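Local structure of SsfX3 (3SKV) at residues Asp39-Arg45 against Leu178-Ser183; Ala58-Ala62 against Leu79-Val85. The protein probably transfers a salicylyl group in the biosynthesis of a tetracycline, as a GDSL/SGNH-type acyltransferase with an added jelly-roll domain. The protein carries 1 engineered substitution. All blocks are in the same frame, centred on the assembly; numbering follows the deposited sequence.

Contact 1 (Asp39-Arg45 against Leu178-Ser183)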
loop_
_atom_site.group_PDB
_atom_site.type_symbol
_atom_site.label_atom_id
_atom_site.label_comp_id
_atom_site.label_asym_id
_atom_site.label_seq_id
_atom_site.Cartn_x
_atom_site.Cartn_y
_atom_site.Cartn_z
ATOM N N ASP A 39 -14.869 17.392 5.338
ATOM C CA ASP A 39 -14.785 18.766 4.816
ATOM C C ASP A 39 -14.300 18.706 3.339
ATOM O O ASP A 39 -13.388 17.941 3.044
ATOM C CB ASP A 39 -13.796 19.599 5.639
ATOM C CG ASP A 39 -13.789 21.079 5.297
ATOM O OD1 ASP A 39 -13.275 21.438 4.203
ATOM O OD2 ASP A 39 -14.262 21.883 6.137
ATOM N N PRO A 40 -14.882 19.501 2.407
ATOM C CA PRO A 40 -14.437 19.435 0.999
ATOM C C PRO A 40 -12.974 19.810 0.745
ATOM O O PRO A 40 -12.471 19.482 -0.316
ATOM C CB PRO A 40 -15.417 20.382 0.277
ATOM C CG PRO A 40 -15.885 21.315 1.321
ATOM C CD PRO A 40 -15.986 20.480 2.565
ATOM N N ALA A 41 -12.298 20.498 1.689
ATOM C CA ALA A 41 -10.882 20.871 1.526
ATOM C C ALA A 41 -9.963 19.660 1.775
ATOM O O ALA A 41 -8.814 19.681 1.331
ATOM C CB ALA A 41 -10.504 22.043 2.442
ATOM N N LEU A 42 -10.469 18.603 2.460
ATOM C CA LEU A 42 -9.685 17.383 2.739
ATOM C C LEU A 42 -9.714 16.408 1.573
ATOM O O LEU A 42 -10.748 16.242 0.915
ATOM C CB LEU A 42 -10.069 16.657 4.055
ATOM C CG LEU A 42 -10.252 17.526 5.332
ATOM C CD1 LEU A 42 -10.581 16.680 6.528
ATOM C CD2 LEU A 42 -9.050 18.415 5.620
ATOM N N THR A 43 -8.558 15.804 1.306
ATOM C CA THR A 43 -8.338 14.804 0.273
ATOM C C THR A 43 -7.696 13.593 0.948
ATOM O O THR A 43 -6.683 13.731 1.636
ATOM C CB THR A 43 -7.428 15.359 -0.885
ATOM O OG1 THR A 43 -7.937 16.593 -1.397
ATOM C CG2 THR A 43 -7.289 14.379 -2.035
ATOM N N TYR A 44 -8.286 12.415 0.739
ATOM C CA TYR A 44 -7.762 11.145 1.220
ATOM C C TYR A 44 -7.157 10.478 0.011
ATOM O O TYR A 44 -7.837 10.226 -0.980
ATOM C CB TYR A 44 -8.838 10.268 1.847
ATOM C CG TYR A 44 -9.407 10.853 3.122
ATOM C CD1 TYR A 44 -10.428 11.807 3.082
ATOM C CD2 TYR A 44 -8.920 10.465 4.369
ATOM C CE1 TYR A 44 -10.931 12.375 4.247
ATOM C CE2 TYR A 44 -9.440 11.004 5.543
ATOM C CZ TYR A 44 -10.448 11.954 5.476
ATOM O OH TYR A 44 -10.939 12.516 6.626
ATOM N N ARG A 45 -5.855 10.303 0.042
ATOM C CA ARG A 45 -5.175 9.670 -1.063
ATOM C C ARG A 45 -4.885 8.242 -0.642
ATOM O O ARG A 45 -4.672 7.964 0.539
ATOM C CB ARG A 45 -3.912 10.467 -1.459
ATOM C CG ARG A 45 -4.205 11.950 -1.740
ATOM C CD ARG A 45 -3.844 12.397 -3.134
ATOM N NE ARG A 45 -3.822 13.868 -3.259
ATOM C CZ ARG A 45 -4.437 14.573 -4.214
ATOM N NH1 ARG A 45 -5.158 13.957 -5.143
ATOM N NH2 ARG A 45 -4.364 15.901 -4.222
ATOM N N LEU A 178 -7.625 27.047 5.268
ATOM C CA LEU A 178 -7.811 25.638 4.956
ATOM C C LEU A 178 -8.107 25.567 3.483
ATOM O O LEU A 178 -9.091 26.146 3.019
ATOM C CB LEU A 178 -8.938 25.025 5.811
ATOM C CG LEU A 178 -9.314 23.557 5.532
ATOM C CD1 LEU A 178 -8.127 22.574 5.788
ATOM C CD2 LEU A 178 -10.527 23.170 6.314
ATOM N N GLU A 179 -7.220 24.918 2.729
ATOM C CA GLU A 179 -7.373 24.802 1.275
ATOM C C GLU A 179 -7.187 23.384 0.815
ATOM O O GLU A 179 -6.463 22.624 1.456
ATOM C CB GLU A 179 -6.367 25.706 0.535
ATOM C CG GLU A 179 -6.489 27.198 0.800
ATOM C CD GLU A 179 -5.526 28.050 -0.017
ATOM O OE1 GLU A 179 -4.292 27.856 0.111
ATOM O OE2 GLU A 179 -6.009 28.884 -0.818
ATOM N N LYS A 180 -7.810 23.034 -0.317
ATOM C CA LYS A 180 -7.661 21.718 -0.930
ATOM C C LYS A 180 -6.289 21.633 -1.595
ATOM O O LYS A 180 -5.843 22.607 -2.217
ATOM C CB LYS A 180 -8.754 21.506 -1.996
ATOM C CG LYS A 180 -8.908 20.060 -2.454
ATOM C CD LYS A 180 -9.826 19.942 -3.648
ATOM C CE LYS A 180 -11.093 19.206 -3.290
ATOM N NZ LYS A 180 -12.308 20.045 -3.457
ATOM N N ASP A 181 -5.632 20.470 -1.492
ATOM C CA ASP A 181 -4.400 20.213 -2.216
ATOM C C ASP A 181 -4.870 19.869 -3.633
ATOM O O ASP A 181 -5.545 18.854 -3.824
ATOM C CB ASP A 181 -3.616 19.047 -1.599
ATOM C CG ASP A 181 -2.500 18.510 -2.479
ATOM O OD1 ASP A 181 -1.808 19.328 -3.141
ATOM O OD2 ASP A 181 -2.293 17.288 -2.481
ATOM N N THR A 182 -4.585 20.752 -4.596
ATOM C CA THR A 182 -5.024 20.564 -5.978
ATOM C C THR A 182 -4.035 19.833 -6.895
ATOM O O THR A 182 -4.333 19.687 -8.086
ATOM C CB THR A 182 -5.580 21.849 -6.591
ATOM O OG1 THR A 182 -4.644 22.914 -6.384
ATOM C CG2 THR A 182 -6.966 22.186 -6.071
ATOM N N SER A 183 -2.908 19.312 -6.344
ATOM C CA SER A 183 -1.936 18.508 -7.095
ATOM C C SER A 183 -2.614 17.339 -7.848
ATOM O O SER A 183 -3.539 16.688 -7.329
ATOM C CB SER A 183 -0.867 17.943 -6.163
ATOM O OG SER A 183 0.036 18.925 -5.680
HETATM O O HOH W 1 -6.847 18.468 0.115
HETATM O O HOH W 2 -6.545 16.059 -6.741
#
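Asp181 OD2 is gripped by two groups. Arg45 NH2 meets Asp181 OD2 in a salt bridge of 3.0 Å with an N-H...O angle of 162°, and His88 ND1 adds a second hydrogen bond. The contact lies at the surface of the jelly-roll part, though Asp181 itself is buried. Strand 43-45 and the short, weakly bonded strand 178-179 both pair antiparallel with strand 86-91, which carries His88. The bond runs close to the guanidinium plane but comes to OD2 from above the carboxylate, and the two planes stand 86° apart. Asp181 turns its CG away from its own N (chi1 166°), which brings the carboxylate to Arg45. Ser183 OG binds OD1, so both carboxylate oxygens are held. Thr43 CG2 sits 3.6 Å above the centre of one guanidinium face, while water 2 links Arg45 NH1 to Ser183 O. A leucine in place of Arg45 would probably cost Asp181 OD2 its salt bridge and water 2 its donor NH1.

Water 1 also joins the two segments. It accepts from Thr43 OG1 and from Asp181 N, the latter at 2.8 Å, and donates to Ala41 O. The same carbonyl takes a CA-H...O contact of 3.3 Å from Lys180 CA. Residues 39-42 form a type I turn. Asp39 OD1 adds an Asx turn, accepting from Ala41 N at 2.9 Å through its anti lone pair. The methyl of Ala41 packs on the branch of Leu178, CB to CG 3.6 Å. Lys180 bends back, and its NZ makes a weak hydrogen bond to Pro40 O at 3.2 Å.

Contact 2 (Ala58-Ala62 against Leu79-Val85)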
loop_
_atom_site.group_PDB
_atom_site.type_symbol
_atom_site.label_atom_id
_atom_site.label_comp_id
_atom_site.label_asym_id
_atom_site.label_seq_id
_atom_site.Cartn_x
_atom_site.Cartn_y
_atom_site.Cartn_z
ATOM N N ALA A 58 -13.936 6.254 8.418
ATOM C CA ALA A 58 -12.960 5.192 8.168
ATOM C C ALA A 58 -12.556 5.113 6.685
ATOM O O ALA A 58 -13.398 4.822 5.833
ATOM C CB ALA A 58 -13.525 3.854 8.609
ATOM N N PRO A 59 -11.288 5.348 6.335
ATOM C CA PRO A 59 -10.876 5.178 4.926
ATOM C C PRO A 59 -10.757 3.665 4.658
ATOM O O PRO A 59 -10.300 2.911 5.542
ATOM C CB PRO A 59 -9.501 5.872 4.849
ATOM C CG PRO A 59 -9.262 6.481 6.200
ATOM C CD PRO A 59 -10.136 5.729 7.174
ATOM N N TRP A 60 -11.235 3.211 3.480
ATOM C CA TRP A 60 -11.168 1.809 3.060
ATOM C C TRP A 60 -10.388 1.693 1.778
ATOM O O TRP A 60 -10.402 2.601 0.950
ATOM C CB TRP A 60 -12.563 1.212 2.861
ATOM C CG TRP A 60 -13.279 0.852 4.132
ATOM C CD1 TRP A 60 -13.804 1.711 5.055
ATOM C CD2 TRP A 60 -13.683 -0.464 4.531
ATOM N NE1 TRP A 60 -14.438 1.004 6.054
ATOM C CE2 TRP A 60 -14.417 -0.332 5.736
ATOM C CE3 TRP A 60 -13.516 -1.745 3.972
ATOM C CZ2 TRP A 60 -14.952 -1.438 6.411
ATOM C CZ3 TRP A 60 -14.033 -2.842 4.647
ATOM C CH2 TRP A 60 -14.726 -2.689 5.860
ATOM N N ARG A 61 -9.720 0.565 1.602
ATOM C CA ARG A 61 -8.955 0.296 0.387
ATOM C C ARG A 61 -9.706 -0.643 -0.579
ATOM O O ARG A 61 -9.113 -1.267 -1.435
ATOM C CB ARG A 61 -7.540 -0.161 0.717
ATOM C CG ARG A 61 -6.697 0.981 1.265
ATOM C CD ARG A 61 -5.257 0.561 1.345
ATOM N NE ARG A 61 -5.078 -0.474 2.350
ATOM C CZ ARG A 61 -4.327 -1.559 2.202
ATOM N NH1 ARG A 61 -3.634 -1.748 1.083
ATOM N NH2 ARG A 61 -4.260 -2.462 3.169
ATOM N N ALA A 62 -11.028 -0.677 -0.458
ATOM C CA ALA A 62 -11.985 -1.403 -1.296
ATOM C C ALA A 62 -13.375 -0.760 -1.056
ATOM O O ALA A 62 -13.499 -0.057 -0.051
ATOM C CB ALA A 62 -12.009 -2.871 -0.920
ATOM N N LEU A 79 -9.220 -4.893 4.560
ATOM C CA LEU A 79 -9.596 -3.855 3.595
ATOM C C LEU A 79 -9.612 -2.437 4.205
ATOM O O LEU A 79 -9.412 -1.465 3.462
ATOM C CB LEU A 79 -10.972 -4.169 2.988
ATOM C CG LEU A 79 -11.106 -5.171 1.813
ATOM C CD1 LEU A 79 -9.775 -5.635 1.230
ATOM C CD2 LEU A 79 -12.077 -6.281 2.129
ATOM N N ALA A 80 -9.874 -2.328 5.541
ATOM C CA ALA A 80 -9.922 -1.063 6.285
ATOM C C ALA A 80 -8.598 -0.683 6.943
ATOM O O ALA A 80 -8.506 0.363 7.589
ATOM C CB ALA A 80 -11.055 -1.070 7.316
ATOM N N GLN A 81 -7.562 -1.481 6.745
ATOM C CA GLN A 81 -6.237 -1.141 7.275
ATOM C C GLN A 81 -5.674 -0.051 6.388
ATOM O O GLN A 81 -5.684 -0.181 5.158
ATOM C CB GLN A 81 -5.329 -2.355 7.368
ATOM C CG GLN A 81 -5.689 -3.243 8.559
ATOM C CD GLN A 81 -4.925 -4.541 8.573
ATOM O OE1 GLN A 81 -3.917 -4.723 7.868
ATOM N NE2 GLN A 81 -5.414 -5.483 9.367
ATOM N N THR A 82 -5.302 1.068 7.015
ATOM C CA THR A 82 -4.917 2.326 6.371
ATOM C C THR A 82 -3.507 2.410 5.738
ATOM O O THR A 82 -2.934 3.502 5.616
ATOM C CB THR A 82 -5.331 3.487 7.235
ATOM O OG1 THR A 82 -4.707 3.323 8.500
ATOM C CG2 THR A 82 -6.836 3.568 7.408
ATOM N N SER A 83 -3.016 1.264 5.251
ATOM C CA SER A 83 -1.726 1.113 4.596
ATOM C C SER A 83 -1.668 1.872 3.249
ATOM O O SER A 83 -2.463 1.609 2.331
ATOM C CB SER A 83 -1.432 -0.367 4.399
ATOM O OG SER A 83 -0.030 -0.548 4.308
ATOM N N GLY A 84 -0.752 2.841 3.175
ATOM C CA GLY A 84 -0.577 3.702 2.004
ATOM C C GLY A 84 -1.628 4.800 1.919
ATOM O O GLY A 84 -1.691 5.524 0.928
ATOM N N VAL A 85 -2.475 4.920 2.953
ATOM C CA VAL A 85 -3.524 5.945 2.978
ATOM C C VAL A 85 -2.961 7.226 3.592
ATOM O O VAL A 85 -2.273 7.195 4.626
ATOM C CB VAL A 85 -4.836 5.480 3.690
ATOM C CG1 VAL A 85 -5.886 6.615 3.742
ATOM C CG2 VAL A 85 -5.419 4.229 3.031
HETATM O O HOH W 3 -7.846 1.560 4.442
#
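Arg61 binds the segment 79-85 through both its backbone and its side chain. Arg61 N donates to Leu79 O at 2.8 Å, just past the end of strand 56-60, which forms a two-stranded antiparallel hairpin with strand 49-53 in the N-terminal domain. Arg61 NE donates to Gln81 O at 2.9 Å, with an N-H...O angle of 155°, and NH2 adds a weak bond to the same oxygen. The Arg61 side chain bends at chi3 (-67°), which swings the guanidinium round to that carbonyl. Water 3 bridges Pro59 O and, weakly, Gln81 O. Ser83 CB lies 3.7 Å above one guanidinium face, toward its rim.

Apolar groups close the contact beside these bonds. Ala80 CB makes a CH-pi contact over the six-membered ring of Trp60, 3.9 Å from its centroid and 13° off the normal. Leu79 CB touches Trp60 CE3 at 3.6 Å, and Leu79 CG meets Ala62 CB at 3.7 Å. Val85 spreads its two methyls: CG1 packs on Pro59 CB at 3.9 Å, and CG2 lies against Arg61 CG.

Further out, Arg61 NH1 donates to Ser222 O on strand 219-223 of the parallel sheet, so this arginine ties the N-terminal domain to the GDSL-type fold. Thr82 OG1 is held at the carbonyls of Pro160 and Leu163, and Phe225 packs on both Arg61 and Leu79. The loop itself is shaped by a type II turn over residues 82-85. Gly84 takes its positive phi, and Val85 N closes the turn on Thr82 O at 3.1 Å.

How the contacts relate
Contact 2 is nested within the chain loop that contact 1 closes, and their centres lie about 18 Å apart. They still touch: Arg45 O of contact 1 packs against Val85 CG1 of contact 2 at 3.7 Å. Strand 86-91 follows directly after Val85 and pairs with strand 43-45 and with the weakly bonded strand 178-179. The chain leaving contact 2 thus goes straight into the strand that joins both segments of contact 1. Contact 1 lies at the surface, its centre about 20 Å from that of the chain; contact 2 is buried, its centre about 9 Å from that of the chain. Both arginines have partners on strand 219-223, Arg45 through a weak, long ion pair with Asp219.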